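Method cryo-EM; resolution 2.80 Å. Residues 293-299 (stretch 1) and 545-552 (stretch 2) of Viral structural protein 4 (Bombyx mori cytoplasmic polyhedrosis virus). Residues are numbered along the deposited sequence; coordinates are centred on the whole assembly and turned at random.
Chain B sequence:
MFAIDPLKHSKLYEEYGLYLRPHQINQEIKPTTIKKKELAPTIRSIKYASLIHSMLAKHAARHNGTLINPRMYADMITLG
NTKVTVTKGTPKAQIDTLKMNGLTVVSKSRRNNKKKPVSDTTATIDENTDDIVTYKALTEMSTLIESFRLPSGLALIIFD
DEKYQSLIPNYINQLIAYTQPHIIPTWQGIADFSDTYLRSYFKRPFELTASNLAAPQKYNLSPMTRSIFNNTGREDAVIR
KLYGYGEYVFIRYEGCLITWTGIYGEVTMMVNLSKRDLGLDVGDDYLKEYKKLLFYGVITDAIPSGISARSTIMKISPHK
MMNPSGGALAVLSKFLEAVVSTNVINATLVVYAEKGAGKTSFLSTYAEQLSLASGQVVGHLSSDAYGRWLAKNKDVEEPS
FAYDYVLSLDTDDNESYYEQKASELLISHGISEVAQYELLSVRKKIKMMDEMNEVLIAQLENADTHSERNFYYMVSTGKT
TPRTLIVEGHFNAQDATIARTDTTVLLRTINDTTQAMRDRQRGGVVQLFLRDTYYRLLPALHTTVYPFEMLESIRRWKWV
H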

ATOM      1  N   LEU B 293      45.915  14.859   4.711  1.00 28.38           N
ATOM      2  CA  LEU B 293      45.079  15.416   3.654  1.00 28.38           C
ATOM      3  C   LEU B 293      43.936  14.477   3.305  1.00 28.38           C
ATOM      4  O   LEU B 293      42.808  14.922   3.080  1.00 28.38           O
ATOM      5  CB  LEU B 293      45.919  15.694   2.411  1.00 28.38           C
ATOM      6  CG  LEU B 293      46.979  16.782   2.436  1.00 28.38           C
ATOM      7  CD1 LEU B 293      47.756  16.735   1.147  1.00 28.38           C
ATOM      8  CD2 LEU B 293      46.319  18.121   2.602  1.00 28.38           C
ATOM      9  N   LEU B 294      44.221  13.177   3.230  1.00 28.97           N
ATOM     10  CA  LEU B 294      43.190  12.189   2.937  1.00 28.97           C
ATOM     11  C   LEU B 294      42.153  12.113   4.047  1.00 28.97           C
ATOM     12  O   LEU B 294      40.954  11.998   3.777  1.00 28.97           O
ATOM     13  CB  LEU B 294      43.830  10.821   2.721  1.00 28.97           C
ATOM     14  CG  LEU B 294      42.892   9.643   2.445  1.00 28.97           C
ATOM     15  CD1 LEU B 294      42.187   9.824   1.128  1.00 28.97           C
ATOM     16  CD2 LEU B 294      43.638   8.330   2.474  1.00 28.97           C
ATOM     17  N   PHE B 295      42.589  12.191   5.301  1.00 28.51           N
ATOM     18  CA  PHE B 295      41.643  12.069   6.398  1.00 28.51           C
ATOM     19  C   PHE B 295      40.869  13.351   6.651  1.00 28.51           C
ATOM     20  O   PHE B 295      39.800  13.293   7.261  1.00 28.51           O
ATOM     21  CB  PHE B 295      42.348  11.651   7.695  1.00 28.51           C
ATOM     22  CG  PHE B 295      42.853  10.228   7.707  1.00 28.51           C
ATOM     23  CD1 PHE B 295      42.520   9.333   6.702  1.00 28.51           C
ATOM     24  CD2 PHE B 295      43.625   9.772   8.757  1.00 28.51           C
ATOM     25  CE1 PHE B 295      42.982   8.039   6.723  1.00 28.51           C
ATOM     26  CE2 PHE B 295      44.081   8.472   8.787  1.00 28.51           C
ATOM     27  CZ  PHE B 295      43.756   7.608   7.768  1.00 28.51           C
ATOM     28  N   TYR B 296      41.367  14.508   6.204  1.00 27.14           N
ATOM     29  CA  TYR B 296      40.734  15.765   6.586  1.00 27.14           C
ATOM     30  C   TYR B 296      40.488  16.743   5.441  1.00 27.14           C
ATOM     31  O   TYR B 296      40.184  17.906   5.711  1.00 27.14           O
ATOM     32  CB  TYR B 296      41.563  16.458   7.673  1.00 27.14           C
ATOM     33  CG  TYR B 296      41.586  15.682   8.955  1.00 27.14           C
ATOM     34  CD1 TYR B 296      40.505  15.714   9.818  1.00 27.14           C
ATOM     35  CD2 TYR B 296      42.670  14.891   9.291  1.00 27.14           C
ATOM     36  CE1 TYR B 296      40.511  14.993  10.986  1.00 27.14           C
ATOM     37  CE2 TYR B 296      42.684  14.165  10.456  1.00 27.14           C
ATOM     38  CZ  TYR B 296      41.604  14.222  11.300  1.00 27.14           C
ATOM     39  OH  TYR B 296      41.617  13.499  12.465  1.00 27.14           O
ATOM     40  N   GLY B 297      40.565  16.318   4.185  1.00 25.04           N
ATOM     41  CA  GLY B 297      40.456  17.227   3.060  1.00 25.04           C
ATOM     42  C   GLY B 297      39.271  16.924   2.164  1.00 25.04           C
ATOM     43  O   GLY B 297      38.808  15.787   2.087  1.00 25.04           O
ATOM     44  N   VAL B 298      38.778  17.965   1.489  1.00 25.17           N
ATOM     45  CA  VAL B 298      37.722  17.869   0.481  1.00 25.17           C
ATOM     46  C   VAL B 298      38.096  18.797  -0.668  1.00 25.17           C
ATOM     47  O   VAL B 298      38.311  19.994  -0.453  1.00 25.17           O
ATOM     48  CB  VAL B 298      36.329  18.249   1.023  1.00 25.17           C
ATOM     49  CG1 VAL B 298      35.322  18.304  -0.100  1.00 25.17           C
ATOM     50  CG2 VAL B 298      35.840  17.263   2.050  1.00 25.17           C
ATOM     51  N   ILE B 299      38.165  18.263  -1.881  1.00 26.01           N
ATOM     52  CA  ILE B 299      38.424  19.077  -3.064  1.00 26.01           C
ATOM     53  C   ILE B 299      37.135  19.748  -3.515  1.00 26.01           C
ATOM     54  O   ILE B 299      36.103  19.092  -3.686  1.00 26.01           O
ATOM     55  CB  ILE B 299      39.044  18.224  -4.179  1.00 26.01           C
ATOM     56  CG1 ILE B 299      40.484  17.889  -3.813  1.00 26.01           C
ATOM     57  CG2 ILE B 299      38.986  18.921  -5.518  1.00 26.01           C
ATOM     58  CD1 ILE B 299      41.108  16.866  -4.690  1.00 26.01           C
ATOM     59  N   VAL B 545      29.433  10.427   1.849  1.00 24.59           N
ATOM     60  CA  VAL B 545      30.114  10.673   3.113  1.00 24.59           C
ATOM     61  C   VAL B 545      31.595  10.873   2.818  1.00 24.59           C
ATOM     62  O   VAL B 545      32.178  10.120   2.033  1.00 24.59           O
ATOM     63  CB  VAL B 545      29.905   9.507   4.101  1.00 24.59           C
ATOM     64  CG1 VAL B 545      30.609   9.765   5.390  1.00 24.59           C
ATOM     65  CG2 VAL B 545      28.444   9.287   4.389  1.00 24.59           C
ATOM     66  N   TYR B 546      32.199  11.897   3.425  1.00 24.47           N
ATOM     67  CA  TYR B 546      33.633  12.138   3.385  1.00 24.47           C
ATOM     68  C   TYR B 546      34.308  11.509   4.598  1.00 24.47           C
ATOM     69  O   TYR B 546      33.637  11.177   5.577  1.00 24.47           O
ATOM     70  CB  TYR B 546      33.903  13.639   3.331  1.00 24.47           C
ATOM     71  CG  TYR B 546      33.497  14.272   2.029  1.00 24.47           C
ATOM     72  CD1 TYR B 546      34.201  14.011   0.866  1.00 24.47           C
ATOM     73  CD2 TYR B 546      32.449  15.170   1.973  1.00 24.47           C
ATOM     74  CE1 TYR B 546      33.840  14.587  -0.322  1.00 24.47           C
ATOM     75  CE2 TYR B 546      32.090  15.761   0.788  1.00 24.47           C
ATOM     76  CZ  TYR B 546      32.788  15.469  -0.356  1.00 24.47           C
ATOM     77  OH  TYR B 546      32.431  16.056  -1.543  1.00 24.47           O
ATOM     78  N   PRO B 547      35.635  11.289   4.554  1.00 24.60           N
ATOM     79  CA  PRO B 547      36.317  10.690   5.719  1.00 24.60           C
ATOM     80  C   PRO B 547      36.248  11.486   7.015  1.00 24.60           C
ATOM     81  O   PRO B 547      36.135  10.874   8.089  1.00 24.60           O
ATOM     82  CB  PRO B 547      37.760  10.552   5.223  1.00 24.60           C
ATOM     83  CG  PRO B 547      37.631  10.361   3.790  1.00 24.60           C
ATOM     84  CD  PRO B 547      36.495  11.219   3.356  1.00 24.60           C
ATOM     85  N   PHE B 548      36.309  12.821   6.965  1.00 24.68           N
ATOM     86  CA  PHE B 548      36.247  13.582   8.211  1.00 24.68           C
ATOM     87  C   PHE B 548      34.859  13.500   8.825  1.00 24.68           C
ATOM     88  O   PHE B 548      34.716  13.599  10.045  1.00 24.68           O
ATOM     89  CB  PHE B 548      36.666  15.043   7.986  1.00 24.68           C
ATOM     90  CG  PHE B 548      35.617  15.902   7.332  1.00 24.68           C
ATOM     91  CD1 PHE B 548      35.433  15.875   5.964  1.00 24.68           C
ATOM     92  CD2 PHE B 548      34.858  16.787   8.085  1.00 24.68           C
ATOM     93  CE1 PHE B 548      34.477  16.667   5.373  1.00 24.68           C
ATOM     94  CE2 PHE B 548      33.903  17.582   7.494  1.00 24.68           C
ATOM     95  CZ  PHE B 548      33.717  17.526   6.142  1.00 24.68           C
ATOM     96  N   GLU B 549      33.840  13.260   7.999  1.00 25.81           N
ATOM     97  CA  GLU B 549      32.493  13.030   8.507  1.00 25.81           C
ATOM     98  C   GLU B 549      32.393  11.692   9.233  1.00 25.81           C
ATOM     99  O   GLU B 549      31.735  11.595  10.274  1.00 25.81           O
ATOM    100  CB  GLU B 549      31.502  13.109   7.352  1.00 25.81           C
ATOM    101  CG  GLU B 549      31.426  14.494   6.752  1.00 25.81           C
ATOM    102  CD  GLU B 549      30.510  14.579   5.552  1.00 25.81           C
ATOM    103  OE1 GLU B 549      30.096  13.528   5.030  1.00 25.81           O
ATOM    104  OE2 GLU B 549      30.181  15.708   5.141  1.00 25.81           O
ATOM    105  N   MET B 550      33.052  10.656   8.710  1.00 26.40           N
ATOM    106  CA  MET B 550      33.083   9.370   9.399  1.00 26.40           C
ATOM    107  C   MET B 550      33.901   9.414  10.677  1.00 26.40           C
ATOM    108  O   MET B 550      33.646   8.625  11.590  1.00 26.40           O
ATOM    109  CB  MET B 550      33.611   8.272   8.479  1.00 26.40           C
ATOM    110  CG  MET B 550      32.533   7.634   7.645  1.00 26.40           C
ATOM    111  SD  MET B 550      33.057   6.348   6.510  1.00 26.40           S
ATOM    112  CE  MET B 550      33.587   7.395   5.172  1.00 26.40           C
ATOM    113  N   LEU B 551      34.886  10.303  10.772  1.00 26.79           N
ATOM    114  CA  LEU B 551      35.567  10.434  12.056  1.00 26.79           C
ATOM    115  C   LEU B 551      34.746  11.258  13.045  1.00 26.79           C
ATOM    116  O   LEU B 551      34.717  10.955  14.250  1.00 26.79           O
ATOM    117  CB  LEU B 551      36.950  11.045  11.856  1.00 26.79           C
ATOM    118  CG  LEU B 551      37.900  10.172  11.045  1.00 26.79           C
ATOM    119  CD1 LEU B 551      39.231  10.860  10.829  1.00 26.79           C
ATOM    120  CD2 LEU B 551      38.088   8.825  11.718  1.00 26.79           C
ATOM    121  N   GLU B 552      34.065  12.294  12.549  1.00 29.83           N
ATOM    122  CA  GLU B 552      33.232  13.134  13.396  1.00 29.83           C
ATOM    123  C   GLU B 552      32.039  12.363  13.939  1.00 29.83           C
ATOM    124  O   GLU B 552      31.559  12.661  15.037  1.00 29.83           O
ATOM    125  CB  GLU B 552      32.778  14.355  12.595  1.00 29.83           C
ATOM    126  CG  GLU B 552      32.051  15.424  13.384  1.00 29.83           C
ATOM    127  CD  GLU B 552      32.951  16.133  14.377  1.00 29.83           C
ATOM    128  OE1 GLU B 552      34.174  16.200  14.132  1.00 29.83           O
ATOM    129  OE2 GLU B 552      32.438  16.622  15.405  1.00 29.83           O
TER

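The side-chain contacts are largely apolar, and backbone carbonyls also pack against stretch 2; no hydrogen bond crosses between the stretches. Leu-293, the first residue along stretch 1, stays out of reach, and its neighbour Leu-294 takes part chiefly through its backbone, with Leu-294 O 3.7 Å from Pro-547 CG. A proline in the first turn of a helix costs no backbone hydrogen bond, and here its ring offers carbon to a helical carbonyl.

Phe-295 repeats the theme. Its carbonyl lies near the start of the second helix, Phe-295 O standing 4.0 Å from Pro-547 CB and 3.5 Å from Phe-548 N, the latter a close approach without a hydrogen bond. Its CA-to-CB bond points sideways, and Phe-295 CB just reaches Leu-551 CD1 at 4.5 Å.

Tyr-296 shows that a CA-to-CB bond pointing away need not remove a residue from a contact. With chi1 in m, the long ring comes back within reach of two residues nearly one helical turn apart: Tyr-296 CD1 is 4.3 Å from Phe-548 CB, and Tyr-296 CZ is 4.1 Å from Leu-551 CD1. Both partners lie oblique to the ring.

Gly-297 has a local reason to be small: an ideal CB would come 2.6 Å from Leu-293 O, while meeting nothing of stretch 2.

Val-298 then points toward stretch 2 and gives up the most surface in stretch 1. One methyl serves two aromatics. Val-298 CG2 sits 3.8 Å from the centroid of the Tyr-546 ring, only 12° off its normal, a CH-pi contact over the face; the same Val-298 CG2 is 3.6 Å from Phe-548 CE1. Tyr-546 is itself held at the N-cap position, where Tyr-546 N donates to Glu-549 OE1 at 3.1 Å. At Ile-299 the CA-to-CB bond points sideways and the side chain makes no contact with stretch 2.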